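Local coordinates for proteasome assembly chaperone family protein (Pyrococcus furiosus, PDB 3VR0), which is an archaeal homolog of proteasome assembly factors that functions as a proteasome activator, at residues Y25-I30 / V130-T135; D32-E37 / E137-G142; N87-W92 / I103-D108. All blocks are in the same frame, centred on the assembly; numbering follows the deposited sequence.

Contact 1 (Y25-I30 / V130-T135)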
loop_
_atom_site.group_PDB
_atom_site.type_symbol
_atom_site.label_atom_id
_atom_site.label_comp_id
_atom_site.label_asym_id
_atom_site.label_seq_id
_atom_site.Cartn_x
_atom_site.Cartn_y
_atom_site.Cartn_z
ATOM N N TYR C 25 13.997 28.517 -0.187
ATOM C CA TYR C 25 14.408 29.659 0.612
ATOM C C TYR C 25 14.723 30.890 -0.240
ATOM O O TYR C 25 14.358 31.986 0.151
ATOM C CB TYR C 25 15.548 29.284 1.571
ATOM C CG TYR C 25 15.057 28.190 2.522
ATOM C CD1 TYR C 25 13.890 28.384 3.288
ATOM C CD2 TYR C 25 15.725 26.955 2.622
ATOM C CE1 TYR C 25 13.417 27.391 4.140
ATOM C CE2 TYR C 25 15.272 25.965 3.455
ATOM C CZ TYR C 25 14.110 26.179 4.221
ATOM O OH TYR C 25 13.642 25.191 5.065
ATOM N N GLU C 26 15.355 30.677 -1.403
ATOM C CA GLU C 26 15.642 31.735 -2.370
ATOM C C GLU C 26 15.788 31.090 -3.734
ATOM O O GLU C 26 16.019 29.882 -3.848
ATOM C CB GLU C 26 16.979 32.427 -1.993
ATOM C CG GLU C 26 18.172 31.442 -2.055
ATOM C CD GLU C 26 19.542 32.108 -1.962
ATOM O OE1 GLU C 26 19.748 33.158 -2.617
ATOM O OE2 GLU C 26 20.399 31.576 -1.205
ATOM N N ARG C 27 15.743 31.908 -4.761
ATOM C CA ARG C 27 16.080 31.533 -6.096
ATOM C C ARG C 27 17.513 31.925 -6.441
ATOM O O ARG C 27 17.791 33.099 -6.768
ATOM C CB ARG C 27 15.170 32.233 -7.069
ATOM C CG ARG C 27 13.679 32.112 -6.691
ATOM C CD ARG C 27 13.017 31.567 -7.954
ATOM N NE ARG C 27 12.128 30.558 -7.491
ATOM C CZ ARG C 27 11.703 29.556 -8.213
ATOM N NH1 ARG C 27 12.112 29.403 -9.465
ATOM N NH2 ARG C 27 10.900 28.698 -7.628
ATOM N N PRO C 28 18.409 30.941 -6.475
ATOM C CA PRO C 28 19.826 31.227 -6.723
ATOM C C PRO C 28 20.080 31.649 -8.146
ATOM O O PRO C 28 19.323 31.322 -9.117
ATOM C CB PRO C 28 20.539 29.883 -6.399
ATOM C CG PRO C 28 19.471 29.085 -5.553
ATOM C CD PRO C 28 18.174 29.507 -6.226
ATOM N N ASP C 29 21.174 32.371 -8.254
ATOM C CA ASP C 29 21.607 32.983 -9.481
ATOM C C ASP C 29 22.422 31.941 -10.216
ATOM O O ASP C 29 23.679 32.017 -10.274
ATOM C CB ASP C 29 22.451 34.242 -9.158
ATOM C CG ASP C 29 22.986 34.909 -10.418
ATOM O OD1 ASP C 29 22.413 34.637 -11.476
ATOM O OD2 ASP C 29 23.952 35.696 -10.341
ATOM N N ILE C 30 21.733 30.944 -10.779
ATOM C CA ILE C 30 22.460 29.876 -11.433
ATOM C C ILE C 30 21.841 29.621 -12.735
ATOM O O ILE C 30 20.674 29.911 -12.913
ATOM C CB ILE C 30 22.485 28.565 -10.611
ATOM C CG1 ILE C 30 21.051 27.952 -10.377
ATOM C CG2 ILE C 30 23.276 28.813 -9.365
ATOM C CD1 ILE C 30 21.042 26.824 -9.273
ATOM N N VAL C 130 14.062 21.370 -10.338
ATOM C CA VAL C 130 15.370 21.590 -10.907
ATOM C C VAL C 130 15.284 22.165 -12.355
ATOM O O VAL C 130 16.114 22.993 -12.765
ATOM C CB VAL C 130 16.112 20.263 -10.670
ATOM C CG1 VAL C 130 16.452 19.461 -11.884
ATOM C CG2 VAL C 130 17.058 20.276 -9.478
ATOM N N GLN C 131 14.262 21.764 -13.098
ATOM C CA GLN C 131 13.975 22.359 -14.386
ATOM C C GLN C 131 13.549 23.843 -14.310
ATOM O O GLN C 131 13.688 24.554 -15.291
ATOM C CB GLN C 131 12.898 21.567 -15.138
ATOM C CG GLN C 131 13.344 20.208 -15.704
ATOM C CD GLN C 131 12.202 19.556 -16.496
ATOM O OE1 GLN C 131 11.178 19.150 -15.933
ATOM N NE2 GLN C 131 12.367 19.485 -17.799
ATOM N N GLU C 132 13.047 24.310 -13.173
ATOM C CA GLU C 132 12.800 25.740 -13.060
ATOM C C GLU C 132 14.080 26.546 -13.211
ATOM O O GLU C 132 13.992 27.709 -13.540
ATOM C CB GLU C 132 12.109 26.110 -11.752
ATOM C CG GLU C 132 10.738 25.462 -11.605
ATOM C CD GLU C 132 10.105 25.806 -10.288
ATOM O OE1 GLU C 132 10.635 26.671 -9.513
ATOM O OE2 GLU C 132 9.045 25.224 -10.032
ATOM N N PHE C 133 15.252 25.926 -13.010
ATOM C CA PHE C 133 16.549 26.625 -13.104
ATOM C C PHE C 133 17.255 26.340 -14.401
ATOM O O PHE C 133 18.422 26.651 -14.566
ATOM C CB PHE C 133 17.416 26.305 -11.881
ATOM C CG PHE C 133 16.779 26.749 -10.624
ATOM C CD1 PHE C 133 16.916 28.081 -10.191
ATOM C CD2 PHE C 133 15.913 25.887 -9.924
ATOM C CE1 PHE C 133 16.218 28.522 -9.032
ATOM C CE2 PHE C 133 15.254 26.299 -8.776
ATOM C CZ PHE C 133 15.403 27.621 -8.332
ATOM N N GLY C 134 16.535 25.724 -15.330
ATOM C CA GLY C 134 17.105 25.379 -16.607
ATOM C C GLY C 134 17.918 24.090 -16.617
ATOM O O GLY C 134 18.633 23.869 -17.573
ATOM N N THR C 135 17.876 23.267 -15.568
ATOM C CA THR C 135 18.612 21.976 -15.543
ATOM C C THR C 135 18.199 21.023 -16.660
ATOM O O THR C 135 16.991 20.813 -16.895
ATOM C CB THR C 135 18.379 21.224 -14.243
ATOM O OG1 THR C 135 18.620 22.114 -13.154
ATOM C CG2 THR C 135 19.307 19.981 -14.134
#
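The polar part of this contact is a single salt bridge on its exposed side. Arg27 reaches Glu132 through a side chain bent at chi2 and chi3, and NH2 lies 2.8 Å from Glu132 OE1. The acceptor is met nearly along its C-O axis and sits in the guanidinium plane, and the bond is fairly straight, 152° at the hydrogen; Arg27 NH1 adds only a weak bond to the same oxygen. OE1 thus takes both donors, with carboxylate and guanidinium nearly coplanar (20° apart).

The apolar part is organised around Phe133, whose side chain points at the loop with CG anti to the carbonyl carbon. Its CZ lies over one face of the guanidinium, 3.9 Å from Arg27 NH1, with the two planes 21° apart. On the opposite side of the ring plane from Arg27, Pro28 brings CD to 3.6 Å from Phe133 CE1, and Ile30 CG1 stands 4.1 Å from Phe133 CD1. Phe129 meets the ring edge-to-face.

Local hydrogen bonds shape the second segment: Gly134 N bonds to Gln131 O, closing a type I turn, and Val130 O accepts from Phe133 N and from the side-chain hydroxyl of Thr135. The arrangement is that of a helix-to-strand connection, between helix 116-131 and strand 137-145 of an alpha/beta fold, packed against the loop joining strands 21-24 and 34-37.

Contact 2 (D32-E37 / E137-G142)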
loop_
_atom_site.group_PDB
_atom_site.type_symbol
_atom_site.label_atom_id
_atom_site.label_comp_id
_atom_site.label_asym_id
_atom_site.label_seq_id
_atom_site.Cartn_x
_atom_site.Cartn_y
_atom_site.Cartn_z
ATOM N N ASP C 32 21.605 26.700 -16.170
ATOM C CA ASP C 32 21.924 25.455 -16.842
ATOM C C ASP C 32 22.766 24.584 -15.912
ATOM O O ASP C 32 23.746 24.033 -16.350
ATOM C CB ASP C 32 22.712 25.737 -18.144
ATOM C CG ASP C 32 22.844 24.506 -19.034
ATOM O OD1 ASP C 32 22.041 23.561 -18.887
ATOM O OD2 ASP C 32 23.752 24.479 -19.899
ATOM N N PRO C 33 22.378 24.469 -14.633
ATOM C CA PRO C 33 23.234 23.704 -13.751
ATOM C C PRO C 33 23.191 22.199 -14.029
ATOM O O PRO C 33 22.307 21.687 -14.771
ATOM C CB PRO C 33 22.677 24.024 -12.376
ATOM C CG PRO C 33 21.213 24.338 -12.628
ATOM C CD PRO C 33 21.132 24.916 -13.969
ATOM N N ILE C 34 24.162 21.483 -13.487
ATOM C CA ILE C 34 24.094 20.034 -13.520
ATOM C C ILE C 34 23.460 19.665 -12.182
ATOM O O ILE C 34 23.840 20.233 -11.146
ATOM C CB ILE C 34 25.488 19.378 -13.741
ATOM C CG1 ILE C 34 26.010 19.681 -15.180
ATOM C CG2 ILE C 34 25.434 17.837 -13.484
ATOM C CD1 ILE C 34 27.488 19.340 -15.404
ATOM N N PHE C 35 22.465 18.768 -12.229
ATOM C CA PHE C 35 21.829 18.231 -11.025
ATOM C C PHE C 35 22.553 16.990 -10.516
ATOM O O PHE C 35 22.578 15.968 -11.172
ATOM C CB PHE C 35 20.359 17.910 -11.375
ATOM C CG PHE C 35 19.517 17.396 -10.223
ATOM C CD1 PHE C 35 19.762 17.778 -8.927
ATOM C CD2 PHE C 35 18.394 16.567 -10.482
ATOM C CE1 PHE C 35 18.966 17.319 -7.872
ATOM C CE2 PHE C 35 17.600 16.099 -9.417
ATOM C CZ PHE C 35 17.881 16.470 -8.127
ATOM N N ILE C 36 23.079 17.035 -9.316
ATOM C CA ILE C 36 23.790 15.919 -8.784
ATOM C C ILE C 36 23.046 15.285 -7.606
ATOM O O ILE C 36 22.655 16.000 -6.665
ATOM C CB ILE C 36 25.185 16.333 -8.276
ATOM C CG1 ILE C 36 25.983 16.997 -9.406
ATOM C CG2 ILE C 36 26.002 15.077 -7.797
ATOM C CD1 ILE C 36 27.347 17.419 -8.949
ATOM N N GLU C 37 22.882 13.942 -7.649
ATOM C CA GLU C 37 22.095 13.222 -6.607
ATOM C C GLU C 37 22.939 12.268 -5.767
ATOM O O GLU C 37 23.617 11.386 -6.305
ATOM C CB GLU C 37 20.902 12.479 -7.208
ATOM C CG GLU C 37 20.154 11.578 -6.180
ATOM C CD GLU C 37 20.750 10.182 -6.076
ATOM O OE1 GLU C 37 21.335 9.733 -7.065
ATOM O OE2 GLU C 37 20.709 9.539 -5.002
ATOM N N GLU C 137 20.777 18.355 -17.311
ATOM C CA GLU C 137 21.792 17.331 -17.218
ATOM C C GLU C 137 21.879 16.854 -15.767
ATOM O O GLU C 137 21.880 17.673 -14.839
ATOM C CB GLU C 137 23.166 17.878 -17.650
ATOM C CG GLU C 137 24.207 16.741 -17.847
ATOM C CD GLU C 137 25.578 17.227 -18.427
ATOM O OE1 GLU C 137 25.631 18.356 -18.935
ATOM O OE2 GLU C 137 26.590 16.488 -18.314
ATOM N N ILE C 138 21.969 15.537 -15.589
ATOM C CA ILE C 138 21.858 14.917 -14.269
ATOM C C ILE C 138 22.998 13.963 -14.047
ATOM O O ILE C 138 23.291 13.188 -14.922
ATOM C CB ILE C 138 20.549 14.116 -14.182
ATOM C CG1 ILE C 138 19.345 15.016 -14.378
ATOM C CG2 ILE C 138 20.396 13.422 -12.847
ATOM C CD1 ILE C 138 18.024 14.252 -14.859
ATOM N N ILE C 139 23.607 13.961 -12.863
ATOM C CA ILE C 139 24.580 12.940 -12.553
ATOM C C ILE C 139 24.115 12.277 -11.267
ATOM O O ILE C 139 23.904 12.959 -10.285
ATOM C CB ILE C 139 25.986 13.584 -12.329
ATOM C CG1 ILE C 139 26.477 14.280 -13.624
ATOM C CG2 ILE C 139 26.964 12.516 -11.907
ATOM C CD1 ILE C 139 27.900 14.942 -13.439
ATOM N N THR C 140 23.914 10.955 -11.256
ATOM C CA THR C 140 23.535 10.308 -9.985
ATOM C C THR C 140 24.697 9.471 -9.451
ATOM O O THR C 140 25.441 8.890 -10.199
ATOM C CB THR C 140 22.262 9.443 -10.130
ATOM O OG1 THR C 140 22.531 8.427 -11.061
ATOM C CG2 THR C 140 21.064 10.267 -10.715
ATOM N N MET C 141 24.822 9.422 -8.142
ATOM C CA MET C 141 25.894 8.763 -7.498
ATOM C C MET C 141 25.268 7.772 -6.559
ATOM O O MET C 141 24.280 8.082 -5.888
ATOM C CB MET C 141 26.697 9.787 -6.685
ATOM C CG MET C 141 27.199 10.996 -7.579
ATOM S SD MET C 141 28.318 12.009 -6.612
ATOM C CE MET C 141 27.304 12.457 -5.235
ATOM N N GLY C 142 25.867 6.592 -6.473
ATOM C CA GLY C 142 25.470 5.621 -5.472
ATOM C C GLY C 142 26.375 4.373 -5.484
ATOM O O GLY C 142 27.501 4.405 -5.988
HETATM O O HOH W 1 22.270 7.501 -4.315
#
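Two parallel neighbours in the central mixed sheet, strands 34-37 and 137-145, illustrate how an alpha/beta core is zipped by backbone bonds and then covered on both faces by helices. The short segments run 18° from parallel, their axes 4.6 Å apart at the closest point. In the usual parallel pattern, Phe35 and Glu37 of one strand bond alternately to residues on either side of their partners: Phe35 N gives to Glu137 O and Phe35 O takes from Ile139 N (2.8 Å, 165° at the hydrogen), then Glu37 N gives to Ile139 O and Glu37 O takes from Met141 N.

The tight part is the face of Ile34, Ile36, Ile139 and Met141. Ile34 turns CG2 anti to its backbone N, across the strand onto Ile139, where it meets CG1 at 3.7 Å. Ile36 CG2 likewise reaches the thioether end of Met141, with CE 3.9 Å away, the methionine chain being bent at chi3. Helix 221-235 covers this face through Leu235, Val227 and Val231. At its beginning, the extended Glu137 lies alongside Ile34, its carboxylate buried but paired with Arg100 and Tyr168.

The other face is packed more loosely between the two strands: Phe35 CB and Ile138 CG1 are 4.3 Å apart, CG1 lying at the ring edge. Helix 192-202 covers it, Leu197 touching Ile138 and Thr140. Toward the strand ends it becomes polar and takes in a bound water, though still buried. Glu37 bends at chi2 (-87°), bringing OE1 to 3.2 Å from Thr140 CB, while Thr140 OG1 bonds to Ala193 O. Glu37 OE2 accepts from Leu39 N, and the water bridges Glu37 OE2 (2.7 Å) and Met141 O (2.6 Å).

Contact 3 (N87-W92 / I103-D108)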
loop_
_atom_site.group_PDB
_atom_site.type_symbol
_atom_site.label_atom_id
_atom_site.label_comp_id
_atom_site.label_asym_id
_atom_site.label_seq_id
_atom_site.Cartn_x
_atom_site.Cartn_y
_atom_site.Cartn_z
ATOM N N ASN C 87 14.722 15.871 2.305
ATOM C CA ASN C 87 15.892 15.976 1.444
ATOM C C ASN C 87 16.250 17.477 1.391
ATOM O O ASN C 87 15.382 18.348 1.673
ATOM C CB ASN C 87 15.607 15.455 0.031
ATOM C CG ASN C 87 15.220 13.964 0.009
ATOM O OD1 ASN C 87 14.700 13.495 -1.004
ATOM N ND2 ASN C 87 15.471 13.221 1.123
ATOM N N GLU C 88 17.491 17.772 1.014
ATOM C CA GLU C 88 17.981 19.139 1.021
ATOM C C GLU C 88 18.612 19.388 -0.299
ATOM O O GLU C 88 19.304 18.502 -0.812
ATOM C CB GLU C 88 19.037 19.324 2.105
ATOM C CG GLU C 88 18.518 19.154 3.527
ATOM C CD GLU C 88 19.637 19.291 4.589
ATOM O OE1 GLU C 88 20.811 18.850 4.349
ATOM O OE2 GLU C 88 19.344 19.854 5.676
ATOM N N PHE C 89 18.370 20.567 -0.867
ATOM C CA PHE C 89 19.037 20.968 -2.086
ATOM C C PHE C 89 20.061 22.068 -1.764
ATOM O O PHE C 89 19.735 23.027 -1.045
ATOM C CB PHE C 89 18.040 21.522 -3.105
ATOM C CG PHE C 89 17.063 20.522 -3.622
ATOM C CD1 PHE C 89 17.273 19.887 -4.875
ATOM C CD2 PHE C 89 15.902 20.248 -2.916
ATOM C CE1 PHE C 89 16.326 18.981 -5.386
ATOM C CE2 PHE C 89 14.940 19.307 -3.425
ATOM C CZ PHE C 89 15.150 18.695 -4.638
ATOM N N TYR C 90 21.280 21.915 -2.300
ATOM C CA TYR C 90 22.365 22.891 -2.155
ATOM C C TYR C 90 22.746 23.373 -3.537
ATOM O O TYR C 90 22.640 22.614 -4.515
ATOM C CB TYR C 90 23.612 22.245 -1.518
ATOM C CG TYR C 90 23.416 21.883 -0.071
ATOM C CD1 TYR C 90 23.947 22.658 0.940
ATOM C CD2 TYR C 90 22.671 20.767 0.278
ATOM C CE1 TYR C 90 23.734 22.321 2.279
ATOM C CE2 TYR C 90 22.461 20.421 1.588
ATOM C CZ TYR C 90 22.980 21.196 2.580
ATOM O OH TYR C 90 22.747 20.816 3.877
ATOM N N TYR C 91 23.200 24.611 -3.663
ATOM C CA TYR C 91 23.725 24.996 -4.980
ATOM C C TYR C 91 25.166 25.498 -4.912
ATOM O O TYR C 91 25.659 25.951 -3.859
ATOM C CB TYR C 91 22.836 26.067 -5.629
ATOM C CG TYR C 91 23.049 27.474 -5.040
ATOM C CD1 TYR C 91 23.989 28.368 -5.604
ATOM C CD2 TYR C 91 22.333 27.877 -3.923
ATOM C CE1 TYR C 91 24.175 29.665 -5.072
ATOM C CE2 TYR C 91 22.477 29.141 -3.387
ATOM C CZ TYR C 91 23.419 30.035 -3.952
ATOM O OH TYR C 91 23.543 31.273 -3.388
ATOM N N TRP C 92 25.821 25.455 -6.060
ATOM C CA TRP C 92 27.159 26.042 -6.165
ATOM C C TRP C 92 27.169 26.846 -7.431
ATOM O O TRP C 92 26.756 26.346 -8.492
ATOM C CB TRP C 92 28.238 24.973 -6.243
ATOM C CG TRP C 92 29.643 25.461 -6.349
ATOM C CD1 TRP C 92 30.429 25.970 -5.322
ATOM C CD2 TRP C 92 30.478 25.429 -7.520
ATOM N NE1 TRP C 92 31.697 26.236 -5.807
ATOM C CE2 TRP C 92 31.747 25.938 -7.145
ATOM C CE3 TRP C 92 30.267 25.043 -8.865
ATOM C CZ2 TRP C 92 32.820 26.049 -8.061
ATOM C CZ3 TRP C 92 31.330 25.146 -9.774
ATOM C CH2 TRP C 92 32.607 25.658 -9.353
ATOM N N ILE C 103 23.400 21.968 -8.784
ATOM C CA ILE C 103 22.436 21.679 -7.715
ATOM C C ILE C 103 22.731 20.253 -7.210
ATOM O O ILE C 103 22.852 19.294 -8.020
ATOM C CB ILE C 103 20.968 21.737 -8.248
ATOM C CG1 ILE C 103 20.679 23.105 -8.871
ATOM C CG2 ILE C 103 19.901 21.341 -7.108
ATOM C CD1 ILE C 103 19.301 23.223 -9.485
ATOM N N ILE C 104 22.801 20.113 -5.888
ATOM C CA ILE C 104 23.130 18.864 -5.292
ATOM C C ILE C 104 22.041 18.535 -4.283
ATOM O O ILE C 104 21.713 19.348 -3.447
ATOM C CB ILE C 104 24.529 18.885 -4.588
ATOM C CG1 ILE C 104 25.621 19.292 -5.573
ATOM C CG2 ILE C 104 24.835 17.474 -3.952
ATOM C CD1 ILE C 104 26.939 19.764 -4.873
ATOM N N VAL C 105 21.446 17.353 -4.401
ATOM C CA VAL C 105 20.439 16.948 -3.422
ATOM C C VAL C 105 21.017 15.819 -2.586
ATOM O O VAL C 105 21.692 14.939 -3.113
ATOM C CB VAL C 105 19.092 16.485 -4.084
ATOM C CG1 VAL C 105 19.280 15.245 -4.992
ATOM C CG2 VAL C 105 18.028 16.206 -3.037
ATOM N N THR C 106 20.753 15.871 -1.294
ATOM C CA THR C 106 20.977 14.757 -0.387
ATOM C C THR C 106 19.843 14.756 0.655
ATOM O O THR C 106 18.892 15.519 0.553
ATOM C CB THR C 106 22.412 14.813 0.265
ATOM O OG1 THR C 106 22.699 13.569 0.914
ATOM C CG2 THR C 106 22.580 15.944 1.303
ATOM N N GLY C 107 19.929 13.922 1.670
ATOM C CA GLY C 107 18.883 13.910 2.670
ATOM C C GLY C 107 18.875 12.700 3.569
ATOM O O GLY C 107 19.785 11.858 3.526
ATOM N N ASP C 108 17.879 12.649 4.444
ATOM C CA ASP C 108 17.766 11.577 5.408
ATOM C C ASP C 108 17.442 10.195 4.762
ATOM O O ASP C 108 17.832 9.162 5.298
ATOM C CB ASP C 108 16.647 11.892 6.400
ATOM C CG ASP C 108 16.867 13.192 7.166
ATOM O OD1 ASP C 108 17.943 13.381 7.751
ATOM O OD2 ASP C 108 15.932 14.010 7.233
#
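Strands 87-92 and 103-107 run antiparallel, at 155° between their short axes, and two hydrogen-bonded pairs, Glu88 with Thr106 and Tyr90 with Ile104, alternate with the non-hydrogen-bonded pairs of Asn87, Phe89 and Tyr91. Each hydrogen-bonded pair is closed by two bonds, the shortest from Glu88 N to Thr106 O at 2.7 Å. Where the strands draw closest, at Asn87 and Gly107, the CA atoms are only 3.8 Å apart. Gly107 has no side chain there, and Asn87 ND2 lies 3.8 Å from its CA; Asn87 ND2 hydrogen-bonds to Thr109 O.

On the face of Phe89, Ile103 and Val105, the phenyl ring is the centrepiece. Phe89 and Val105 lie side by side and point the same way. Val105 CG2, anti to its own backbone N, rests over the centre of the ring in a CH-pi contact, 4.1 Å from the centroid and 12° off the normal. Ile103 CG2 instead meets the ring at its edge, 3.7 Å from CD1. Helix 116-131 closes over this layer, Met126 touching Phe89 and Val105, while Phe129 meets the Phe89 ring edge-to-face.

The opposite face carries Glu88, Tyr90, Ile104 and Thr106. Tyr90 OH donates to Glu88 OE1 at 2.8 Å, approaching from above the carboxylate plane (60° out of it), a bond along one strand that ties two residues of the same face together. Glu88 OE2 meanwhile pairs with Lys61. Ile54 of helix 45-57 packs on Tyr90 and Ile104, so the contact is a beta hairpin within the central sheet of an alpha/beta sandwich, with a helix on each face.

Contacts 2 and 3 belong to the same sheet: strand 34-37, paired with 137-142 in contact 2, also bonds on its other edge to strand 102-107 of contact 3, through probable bonds from Ile36 N to Ile103 O and from Val105 N to Ile36 O. Contact 2 is wholly buried; contact 3 is partly buried and mixes aromatic packing with charged groups at its partly exposed face. Contact 1 lies farther from the centre of the chain, its apolar part buried and its Arg27-Glu132 pair exposed; it joins connections rather than strands, so one salt bridge and a phenyl ring replace backbone pairing. Its Thr135 packs on Pro33 and Phe35, and its Pro28 on Tyr91, linking it to both.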